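Local structure of protein (soluble lytic transglycosylase SLT70) (Escherichia coli, 1QSA) at residues A219-A230 with E253-L262. The protein cleaves the glycosidic bonds between N-acetylmuramic acid and N-acetylglucosamine in peptidoglycan, with a 1,6-anhydro bond formed in the N-acetylmuramic acid residue. Numbering follows the deposited sequence.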
loop_
_atom_site.group_PDB
_atom_site.type_symbol
_atom_site.label_atom_id
_atom_site.label_comp_id
_atom_site.label_asym_id
_atom_site.label_seq_id
_atom_site.Cartn_x
_atom_site.Cartn_y
_atom_site.Cartn_z
ATOM N N ALA A 219 17.633 -16.876 13.665
ATOM C CA ALA A 219 17.326 -15.474 13.959
ATOM C C ALA A 219 15.882 -15.124 13.595
ATOM O O ALA A 219 15.236 -14.336 14.288
ATOM C CB ALA A 219 18.305 -14.543 13.273
ATOM N N VAL A 220 15.361 -15.728 12.527
ATOM C CA VAL A 220 13.968 -15.468 12.157
ATOM C C VAL A 220 13.043 -16.109 13.207
ATOM O O VAL A 220 12.108 -15.473 13.701
ATOM C CB VAL A 220 13.630 -16.017 10.741
ATOM C CG1 VAL A 220 12.149 -15.770 10.422
ATOM C CG2 VAL A 220 14.502 -15.342 9.678
ATOM N N ALA A 221 13.316 -17.360 13.567
ATOM C CA ALA A 221 12.499 -18.049 14.561
ATOM C C ALA A 221 12.553 -17.299 15.899
ATOM O O ALA A 221 11.554 -17.173 16.595
ATOM C CB ALA A 221 12.975 -19.481 14.738
ATOM N N PHE A 222 13.731 -16.776 16.224
ATOM C CA PHE A 222 13.934 -16.038 17.471
ATOM C C PHE A 222 13.009 -14.816 17.511
ATOM O O PHE A 222 12.417 -14.510 18.551
ATOM C CB PHE A 222 15.400 -15.620 17.601
ATOM C CG PHE A 222 15.698 -14.803 18.841
ATOM C CD1 PHE A 222 15.915 -15.424 20.068
ATOM C CD2 PHE A 222 15.784 -13.417 18.764
ATOM C CE1 PHE A 222 16.219 -14.665 21.210
ATOM C CE2 PHE A 222 16.083 -12.654 19.891
ATOM C CZ PHE A 222 16.302 -13.274 21.112
ATOM N N ALA A 223 12.887 -14.126 16.381
ATOM C CA ALA A 223 11.997 -12.972 16.288
ATOM C C ALA A 223 10.539 -13.404 16.540
ATOM O O ALA A 223 9.780 -12.696 17.201
ATOM C CB ALA A 223 12.138 -12.313 14.926
ATOM N N SER A 224 10.152 -14.582 16.050
ATOM C CA SER A 224 8.788 -15.084 16.265
ATOM C C SER A 224 8.563 -15.379 17.751
ATOM O O SER A 224 7.482 -15.103 18.296
ATOM C CB SER A 224 8.523 -16.342 15.425
ATOM O OG SER A 224 8.674 -16.061 14.045
ATOM N N VAL A 225 9.589 -15.934 18.399
ATOM C CA VAL A 225 9.521 -16.239 19.830
ATOM C C VAL A 225 9.373 -14.940 20.622
ATOM O O VAL A 225 8.571 -14.878 21.550
ATOM C CB VAL A 225 10.790 -16.984 20.326
ATOM C CG1 VAL A 225 10.793 -17.081 21.861
ATOM C CG2 VAL A 225 10.848 -18.385 19.712
ATOM N N ALA A 226 10.138 -13.911 20.257
ATOM C CA ALA A 226 10.079 -12.621 20.955
ATOM C C ALA A 226 8.721 -11.955 20.816
ATOM O O ALA A 226 8.290 -11.216 21.707
ATOM C CB ALA A 226 11.166 -11.680 20.452
ATOM N N ARG A 227 8.071 -12.182 19.680
ATOM C CA ARG A 227 6.755 -11.604 19.432
ATOM C C ARG A 227 5.719 -12.231 20.368
ATOM O O ARG A 227 4.782 -11.563 20.798
ATOM C CB ARG A 227 6.364 -11.812 17.967
ATOM C CG ARG A 227 5.101 -11.087 17.541
ATOM C CD ARG A 227 4.875 -11.259 16.049
ATOM N NE ARG A 227 3.630 -10.642 15.602
ATOM C CZ ARG A 227 2.482 -11.295 15.442
ATOM N NH1 ARG A 227 2.410 -12.599 15.690
ATOM N NH2 ARG A 227 1.403 -10.643 15.028
ATOM N N GLN A 228 5.909 -13.510 20.686
ATOM C CA GLN A 228 5.019 -14.245 21.580
ATOM C C GLN A 228 5.320 -13.949 23.056
ATOM O O GLN A 228 4.406 -13.751 23.856
ATOM C CB GLN A 228 5.169 -15.760 21.360
ATOM C CG GLN A 228 4.762 -16.278 19.986
ATOM C CD GLN A 228 5.013 -17.778 19.822
ATOM O OE1 GLN A 228 5.192 -18.503 20.805
ATOM N NE2 GLN A 228 5.032 -18.245 18.575
ATOM N N ASP A 229 6.605 -13.908 23.396
ATOM C CA ASP A 229 7.050 -13.702 24.773
ATOM C C ASP A 229 8.423 -13.031 24.769
ATOM O O ASP A 229 9.460 -13.696 24.655
ATOM C CB ASP A 229 7.121 -15.077 25.458
ATOM C CG ASP A 229 7.349 -14.996 26.964
ATOM O OD1 ASP A 229 8.062 -14.095 27.447
ATOM O OD2 ASP A 229 6.822 -15.881 27.671
ATOM N N ALA A 230 8.424 -11.711 24.934
ATOM C CA ALA A 230 9.653 -10.931 24.925
ATOM C C ALA A 230 10.663 -11.333 25.996
ATOM O O ALA A 230 11.870 -11.289 25.750
ATOM C CB ALA A 230 9.333 -9.437 25.026
ATOM N N GLU A 253 21.911 -8.106 16.753
ATOM C CA GLU A 253 20.657 -8.249 16.017
ATOM C C GLU A 253 19.638 -8.892 16.944
ATOM O O GLU A 253 18.463 -8.502 16.960
ATOM C CB GLU A 253 20.799 -9.111 14.750
ATOM C CG GLU A 253 19.433 -9.261 14.043
ATOM C CD GLU A 253 19.401 -10.219 12.853
ATOM O OE1 GLU A 253 20.281 -11.091 12.740
ATOM O OE2 GLU A 253 18.451 -10.106 12.042
ATOM N N LEU A 254 20.079 -9.874 17.730
ATOM C CA LEU A 254 19.170 -10.535 18.659
ATOM C C LEU A 254 18.686 -9.531 19.717
ATOM O O LEU A 254 17.519 -9.544 20.098
ATOM C CB LEU A 254 19.840 -11.727 19.346
ATOM C CG LEU A 254 20.320 -12.872 18.452
ATOM C CD1 LEU A 254 20.766 -14.018 19.348
ATOM C CD2 LEU A 254 19.198 -13.341 17.507
ATOM N N ARG A 255 19.596 -8.679 20.191
ATOM C CA ARG A 255 19.232 -7.667 21.188
ATOM C C ARG A 255 18.196 -6.713 20.605
ATOM O O ARG A 255 17.223 -6.383 21.275
ATOM C CB ARG A 255 20.451 -6.862 21.634
ATOM C CG ARG A 255 21.398 -7.614 22.545
ATOM C CD ARG A 255 22.360 -6.646 23.221
ATOM N NE ARG A 255 23.449 -7.369 23.868
ATOM C CZ ARG A 255 24.672 -7.477 23.361
ATOM N NH1 ARG A 255 24.978 -6.886 22.213
ATOM N NH2 ARG A 255 25.594 -8.172 24.007
ATOM N N ASP A 256 18.400 -6.300 19.350
ATOM C CA ASP A 256 17.477 -5.384 18.662
ATOM C C ASP A 256 16.079 -5.987 18.579
ATOM O O ASP A 256 15.077 -5.304 18.804
ATOM C CB ASP A 256 17.960 -5.072 17.233
ATOM C CG ASP A 256 19.183 -4.169 17.184
ATOM O OD1 ASP A 256 19.656 -3.679 18.228
ATOM O OD2 ASP A 256 19.684 -3.944 16.067
ATOM N N ILE A 257 16.024 -7.268 18.214
ATOM C CA ILE A 257 14.764 -7.992 18.085
ATOM C C ILE A 257 13.960 -7.948 19.389
ATOM O O ILE A 257 12.762 -7.648 19.381
ATOM C CB ILE A 257 15.033 -9.448 17.649
ATOM C CG1 ILE A 257 15.438 -9.468 16.171
ATOM C CG2 ILE A 257 13.819 -10.341 17.909
ATOM C CD1 ILE A 257 16.071 -10.770 15.734
ATOM N N VAL A 258 14.634 -8.195 20.510
ATOM C CA VAL A 258 13.969 -8.182 21.810
ATOM C C VAL A 258 13.562 -6.770 22.225
ATOM O O VAL A 258 12.441 -6.561 22.699
ATOM C CB VAL A 258 14.858 -8.837 22.885
ATOM C CG1 VAL A 258 14.252 -8.646 24.279
ATOM C CG2 VAL A 258 14.997 -10.320 22.591
ATOM N N ALA A 259 14.449 -5.802 22.000
ATOM C CA ALA A 259 14.189 -4.405 22.358
ATOM C C ALA A 259 12.909 -3.882 21.716
ATOM O O ALA A 259 12.173 -3.111 22.333
ATOM C CB ALA A 259 15.378 -3.527 21.989
ATOM N N TRP A 260 12.650 -4.289 20.471
ATOM C CA TRP A 260 11.438 -3.895 19.760
ATOM C C TRP A 260 10.187 -4.348 20.493
ATOM O O TRP A 260 9.124 -3.735 20.362
ATOM C CB TRP A 260 11.396 -4.545 18.371
ATOM C CG TRP A 260 11.978 -3.715 17.292
ATOM C CD1 TRP A 260 13.160 -3.919 16.647
ATOM C CD2 TRP A 260 11.405 -2.532 16.722
ATOM N NE1 TRP A 260 13.365 -2.930 15.708
ATOM C CE2 TRP A 260 12.302 -2.068 15.734
ATOM C CE3 TRP A 260 10.221 -1.824 16.947
ATOM C CZ2 TRP A 260 12.052 -0.926 14.973
ATOM C CZ3 TRP A 260 9.969 -0.680 16.184
ATOM C CH2 TRP A 260 10.885 -0.247 15.212
ATOM N N ARG A 261 10.303 -5.472 21.198
ATOM C CA ARG A 261 9.177 -6.053 21.916
ATOM C C ARG A 261 9.059 -5.590 23.370
ATOM O O ARG A 261 8.200 -6.071 24.102
ATOM C CB ARG A 261 9.230 -7.588 21.865
ATOM C CG ARG A 261 9.499 -8.197 20.487
ATOM C CD ARG A 261 8.617 -7.614 19.393
ATOM N NE ARG A 261 7.193 -7.745 19.670
ATOM C CZ ARG A 261 6.246 -7.641 18.740
ATOM N NH1 ARG A 261 6.578 -7.438 17.469
ATOM N NH2 ARG A 261 4.969 -7.767 19.076
ATOM N N LEU A 262 9.930 -4.678 23.787
ATOM C CA LEU A 262 9.898 -4.158 25.158
ATOM C C LEU A 262 9.526 -2.676 25.148
ATOM O O LEU A 262 9.969 -1.910 25.999
ATOM C CB LEU A 262 11.249 -4.373 25.842
ATOM C CG LEU A 262 11.612 -5.838 26.121
ATOM C CD1 LEU A 262 13.025 -5.947 26.670
ATOM C CD2 LEU A 262 10.602 -6.450 27.083
#
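Phe222 reaches from helix 212-228 into a set of aliphatic groups on helix 248-260. Leu254 CD2 lies over one face of the ring in a CH-pi contact, 4.1 Å from the ring centroid and 29° off the normal. Val258 CG2 meets the far end of the ring, 3.6 Å from Phe222 CZ, while Ile257 CG2 touches CD2. With CG anti to the backbone N, the phenyl group extends across the interface, where its CE2 comes 3.4 Å from the carbonyl O of Leu254. A serine in place of Phe222 would probably open a gap between the helices, leaving the Leu254 and Val258 methyls without the ring they pack on.

Ile257 is a knob in a hole made by Ala219, Phe222, Ala223 and Ala226; its CG2 rests 3.6 Å from Ala223 CA, and the small alanines allow this close fit.

Just past the two helix ends, Ala230, the first residue of helix 230-243, packs its CB on Arg261 CB and Leu262 CD2. The Arg261 chain, bent at chi2 and chi3, crosses helix 212-228: CG lies 3.5 Å from Ala226 O, and Arg227 CG sits over one guanidinium face, 3.7 Å from Arg261 NH2. The two guanidinium planes are turned 70° apart. No hydrogen bond crosses the contact.

Ile237 and Leu240 of helix 230-243 also touch Phe222, and Trp274 of helix 269-280 touches Val258. The segment axes approach to 9.2 Å at -25°: direct, near-parallel packing of every second helix, with helix 230-243 joining them in the chain, consistent with the alpha-superhelix of Slt70.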